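Local coordinates for protein probable tautomerase/dehalogenase AU4130 (Aspergillus fumigatus Af293, PDB 3C6V) that is of unknown function but is probably a trimeric tautomerase or dehalogenase of the oxalocrotonate tautomerase type, at residues E38-H41 with L42-I46; A109-T112 with P113-P117. One frame throughout, in Å; residues are numbered along the deposited sequence.

Contact 1. Residues E38-H41 with L42-I46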
loop_
_atom_site.group_PDB
_atom_site.type_symbol
_atom_site.label_atom_id
_atom_site.label_comp_id
_atom_site.label_asym_id
_atom_site.label_seq_id
_atom_site.Cartn_x
_atom_site.Cartn_y
_atom_site.Cartn_z
ATOM N N GLU B 38 -3.714 -18.940 -13.775
ATOM C CA GLU B 38 -4.789 -18.151 -13.178
ATOM C C GLU B 38 -4.377 -16.703 -12.916
ATOM O O GLU B 38 -5.175 -15.782 -13.143
ATOM C CB GLU B 38 -5.240 -18.816 -11.881
ATOM C CG GLU B 38 -6.082 -20.049 -12.151
ATOM C CD GLU B 38 -6.260 -20.962 -10.929
ATOM O OE1 GLU B 38 -5.533 -20.851 -9.923
ATOM O OE2 GLU B 38 -7.144 -21.830 -11.008
ATOM N N LYS B 39 -3.167 -16.485 -12.409
ATOM C CA LYS B 39 -2.664 -15.101 -12.198
ATOM C C LYS B 39 -2.727 -14.312 -13.517
ATOM O O LYS B 39 -3.176 -13.161 -13.566
ATOM C CB LYS B 39 -1.219 -15.130 -11.682
ATOM C CG LYS B 39 -1.089 -15.731 -10.290
ATOM C CD LYS B 39 0.378 -15.851 -9.865
ATOM C CE LYS B 39 0.528 -16.792 -8.682
ATOM N NZ LYS B 39 1.995 -16.970 -8.412
ATOM N N SER B 40 -2.286 -14.947 -14.599
ATOM C CA SER B 40 -2.218 -14.296 -15.897
ATOM C C SER B 40 -3.613 -13.997 -16.427
ATOM O O SER B 40 -3.888 -12.893 -16.952
ATOM C CB SER B 40 -1.466 -15.192 -16.885
ATOM O OG SER B 40 -1.585 -14.651 -18.179
ATOM N N HIS B 41 -4.513 -14.971 -16.263
ATOM C CA HIS B 41 -5.894 -14.782 -16.702
ATOM C C HIS B 41 -6.587 -13.660 -15.903
ATOM O O HIS B 41 -7.283 -12.809 -16.488
ATOM C CB HIS B 41 -6.678 -16.104 -16.634
ATOM C CG HIS B 41 -8.068 -16.009 -17.201
ATOM N ND1 HIS B 41 -9.199 -16.212 -16.438
ATOM C CD2 HIS B 41 -8.506 -15.705 -18.447
ATOM C CE1 HIS B 41 -10.274 -16.040 -17.189
ATOM N NE2 HIS B 41 -9.881 -15.738 -18.414
ATOM N N LEU B 42 -6.381 -13.634 -14.578
ATOM C CA LEU B 42 -6.929 -12.547 -13.769
ATOM C C LEU B 42 -6.419 -11.168 -14.221
ATOM O O LEU B 42 -7.205 -10.210 -14.355
ATOM C CB LEU B 42 -6.634 -12.794 -12.272
ATOM C CG LEU B 42 -7.301 -11.866 -11.237
ATOM C CD1 LEU B 42 -8.815 -11.851 -11.440
ATOM C CD2 LEU B 42 -6.959 -12.367 -9.844
ATOM N N ALA B 43 -5.104 -11.078 -14.482
ATOM C CA ALA B 43 -4.517 -9.818 -14.878
ATOM C C ALA B 43 -5.145 -9.332 -16.194
ATOM O O ALA B 43 -5.407 -8.133 -16.368
ATOM C CB ALA B 43 -3.003 -9.950 -14.990
ATOM N N GLN B 44 -5.410 -10.263 -17.101
ATOM C CA GLN B 44 -6.050 -9.916 -18.388
ATOM C C GLN B 44 -7.495 -9.460 -18.208
ATOM O O GLN B 44 -7.945 -8.492 -18.835
ATOM C CB GLN B 44 -6.012 -11.097 -19.350
ATOM C CG GLN B 44 -4.648 -11.376 -19.913
ATOM C CD GLN B 44 -4.712 -12.547 -20.869
ATOM O OE1 GLN B 44 -5.568 -12.582 -21.757
ATOM N NE2 GLN B 44 -3.826 -13.509 -20.694
ATOM N N GLN B 45 -8.229 -10.137 -17.336
ATOM C CA GLN B 45 -9.587 -9.715 -17.006
ATOM C C GLN B 45 -9.652 -8.309 -16.384
ATOM O O GLN B 45 -10.509 -7.480 -16.751
ATOM C CB GLN B 45 -10.202 -10.753 -16.091
ATOM C CG GLN B 45 -10.445 -12.065 -16.848
ATOM C CD GLN B 45 -11.264 -13.054 -16.069
ATOM O OE1 GLN B 45 -12.403 -13.382 -16.437
ATOM N NE2 GLN B 45 -10.700 -13.556 -15.011
ATOM N N ILE B 46 -8.759 -8.062 -15.424
ATOM C CA ILE B 46 -8.679 -6.750 -14.768
ATOM C C ILE B 46 -8.361 -5.689 -15.840
ATOM O O ILE B 46 -8.963 -4.615 -15.866
ATOM C CB ILE B 46 -7.602 -6.751 -13.636
ATOM C CG1 ILE B 46 -8.011 -7.699 -12.492
ATOM C CG2 ILE B 46 -7.342 -5.279 -13.115
ATOM C CD1 ILE B 46 -6.780 -8.124 -11.627
HETATM O O HOH W 1 -0.810 -12.441 -19.488
#
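Glu38, Lys39, Ser40 and His41 pass their carbonyls in turn to the backbone N atoms of Leu42, Ala43, Gln44 and Gln45, an unbroken i to i+4 ladder of alpha-helix. The bonds are regular: Leu42 N lies 2.9 Å from Glu38 O, and Gln45 N 3.0 Å from His41 O. The main side-chain contact is His41 with Gln45. The imidazole has CG anti to the backbone N (chi1 -174°), which puts the ring on the carbonyl side, within reach of Gln45. Gln45 CG then sits over one face of the His41 ring in a CH-pi contact, 4.1 Å from the centroid and displaced toward the rim. The amide hangs above the CE1 corner of the ring, with Gln45 NE2 3.3 Å from His41 CE1. The amide and ring planes are 31° apart, so the two groups do not stack flat.

This helix, 36-51, is the crossover of a beta-alpha-beta unit between parallel strands 24-29 and 61-66. Leu42 faces inward, onto Ile27 and Phe64 of these strands. Glu38 turns its carboxylate back to Thr35 N and forms a salt bridge with Lys118.

On another side of the helix, Ser40 packs on Phe73 of a second subunit. A water lies 2.7 Å from Ser40 OG and is hydrogen-bonded to it. The same water accepts a weak bond from Gln44 NE2 at 3.4 Å, bridging successive turns.

Contact 2. Residues A109-T112 with P113-P117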
loop_
_atom_site.group_PDB
_atom_site.type_symbol
_atom_site.label_atom_id
_atom_site.label_comp_id
_atom_site.label_asym_id
_atom_site.label_seq_id
_atom_site.Cartn_x
_atom_site.Cartn_y
_atom_site.Cartn_z
ATOM N N ALA B 109 -17.689 -9.676 -11.227
ATOM C CA ALA B 109 -17.964 -10.584 -12.352
ATOM C C ALA B 109 -16.774 -11.462 -12.747
ATOM O O ALA B 109 -16.976 -12.508 -13.357
ATOM C CB ALA B 109 -18.499 -9.830 -13.554
ATOM N N PHE B 110 -15.547 -11.029 -12.457
ATOM C CA PHE B 110 -14.393 -11.917 -12.672
ATOM C C PHE B 110 -13.765 -12.491 -11.398
ATOM O O PHE B 110 -13.239 -13.617 -11.401
ATOM C CB PHE B 110 -13.313 -11.318 -13.614
ATOM C CG PHE B 110 -12.725 -10.015 -13.162
ATOM C CD1 PHE B 110 -11.740 -9.966 -12.175
ATOM C CD2 PHE B 110 -13.082 -8.827 -13.817
ATOM C CE1 PHE B 110 -11.166 -8.731 -11.765
ATOM C CE2 PHE B 110 -12.515 -7.604 -13.455
ATOM C CZ PHE B 110 -11.564 -7.532 -12.411
ATOM N N LEU B 111 -13.813 -11.749 -10.303
ATOM C CA LEU B 111 -13.186 -12.256 -9.076
ATOM C C LEU B 111 -13.986 -13.420 -8.495
ATOM O O LEU B 111 -13.415 -14.444 -8.121
ATOM C CB LEU B 111 -13.094 -11.140 -8.030
ATOM C CG LEU B 111 -12.175 -9.986 -8.423
ATOM C CD1 LEU B 111 -12.340 -8.858 -7.384
ATOM C CD2 LEU B 111 -10.737 -10.539 -8.458
ATOM N N THR B 112 -15.297 -13.248 -8.418
ATOM C CA THR B 112 -16.168 -14.266 -7.788
ATOM C C THR B 112 -16.074 -15.610 -8.518
ATOM O O THR B 112 -15.803 -16.626 -7.866
ATOM C CB THR B 112 -17.633 -13.778 -7.569
ATOM O OG1 THR B 112 -17.632 -12.642 -6.682
ATOM C CG2 THR B 112 -18.488 -14.885 -6.934
ATOM N N PRO B 113 -16.253 -15.637 -9.873
ATOM C CA PRO B 113 -16.148 -16.944 -10.552
ATOM C C PRO B 113 -14.788 -17.594 -10.472
ATOM O O PRO B 113 -14.704 -18.826 -10.622
ATOM C CB PRO B 113 -16.467 -16.631 -12.043
ATOM C CG PRO B 113 -17.103 -15.280 -12.024
ATOM C CD PRO B 113 -16.628 -14.557 -10.814
HETATM N N MSE B 114 -13.719 -16.823 -10.266
HETATM C CA MSE B 114 -12.436 -17.486 -10.115
HETATM C C MSE B 114 -12.246 -18.098 -8.726
HETATM O O MSE B 114 -11.760 -19.235 -8.605
HETATM C CB MSE B 114 -11.249 -16.573 -10.442
HETATM C CG MSE B 114 -9.908 -17.378 -10.512
HETATM SE SE MSE B 114 -8.479 -16.171 -10.914
HETATM C CE MSE B 114 -8.649 -16.276 -12.871
ATOM N N PHE B 115 -12.644 -17.352 -7.700
ATOM C CA PHE B 115 -12.319 -17.691 -6.311
ATOM C C PHE B 115 -13.328 -18.639 -5.667
ATOM O O PHE B 115 -12.954 -19.558 -4.944
ATOM C CB PHE B 115 -12.231 -16.423 -5.476
ATOM C CG PHE B 115 -11.129 -15.480 -5.900
ATOM C CD1 PHE B 115 -11.244 -14.120 -5.640
ATOM C CD2 PHE B 115 -9.999 -15.936 -6.597
ATOM C CE1 PHE B 115 -10.218 -13.220 -6.015
ATOM C CE2 PHE B 115 -8.984 -15.043 -6.987
ATOM C CZ PHE B 115 -9.097 -13.677 -6.681
ATOM N N GLU B 116 -14.603 -18.402 -5.923
ATOM C CA GLU B 116 -15.653 -19.180 -5.255
ATOM C C GLU B 116 -15.513 -20.716 -5.476
ATOM O O GLU B 116 -15.512 -21.462 -4.488
ATOM C CB GLU B 116 -17.028 -18.653 -5.656
ATOM C CG GLU B 116 -18.210 -19.137 -4.799
ATOM C CD GLU B 116 -19.338 -18.112 -4.853
ATOM O OE1 GLU B 116 -20.115 -18.155 -5.839
ATOM O OE2 GLU B 116 -19.402 -17.217 -3.956
ATOM N N PRO B 117 -15.365 -21.193 -6.738
ATOM C CA PRO B 117 -15.193 -22.664 -6.900
ATOM C C PRO B 117 -13.886 -23.259 -6.304
ATOM O O PRO B 117 -13.769 -24.473 -6.184
ATOM C CB PRO B 117 -15.238 -22.890 -8.419
ATOM C CG PRO B 117 -15.127 -21.561 -9.042
ATOM C CD PRO B 117 -15.387 -20.488 -8.031
#
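The C-terminal turns of helix 97-115, the crossover of the beta-alpha-beta unit between strands 82-90 and 121-129, are kinked at a proline. Pro113 has no N-H to give, so the carbonyl of Ala109 loses its usual i+4 donor. The proline ring takes that place instead, and Pro113 CG lies 3.1 Å from Ala109 O.

The hydrogen bonding recovers gradually beyond the kink. Met114, present as selenomethionine, reaches Phe110 O from its backbone N only weakly, at 3.4 Å. It also makes a weak bond to Leu111 O. The next two bonds are firmer: Phe115 N donates to Leu111 O at 3.0 Å, and Glu116 N to Thr112 O at 2.9 Å with an N-H...O angle of 163°. Residues 116-117 are 3-10.

The side chains of Leu111 and Phe115 run in the same direction, one along the other, on the buried side of the helix. Each has CG anti to the carbonyl carbon (chi1 -65° and -63°), which sends both toward the sheet together. The CD2 methyl of Leu111 meets Phe115 CE1 at 3.7 Å. Both residues pack against the sheet: Leu111 touches Leu85 and Tyr124, while Phe115 touches Val83 and its ring meets that of Trp122 at a steep angle. Phe110 and Met114 turn to helix 36-51.

Thr112 and Glu116 form a second such pair, one turn apart. Both side chains are at least partly exposed. Thr112 CB lies close to Pro113 CD, at 3.5 Å, across the peptide bond. The Thr112 methyl sits beside the carboxylate of Glu116, with Thr112 CG2 3.8 Å from Glu116 OE1.

In the fold
Contact 1 comes first along the chain, in helix 36-51, and contact 2 follows in helix 97-115. Their centres are about 12 Å apart. Each helix is the crossover of one beta-alpha-beta unit, and the strands of both units join in one mixed four-stranded sheet, in the order 61-66, 24-29, 82-90, 121-129. The helices also touch each other directly: the Phe110 ring packs on Leu42 and Ile46, with Phe110 CE1 3.4 Å from Ile46 CG1. The methyl of Met114 lies near His41 ND1. The two units are thus joined through their helices as well as their strands. Contact 1 also packs against a second subunit of the trimer, so its helix has a share in the subunit interface.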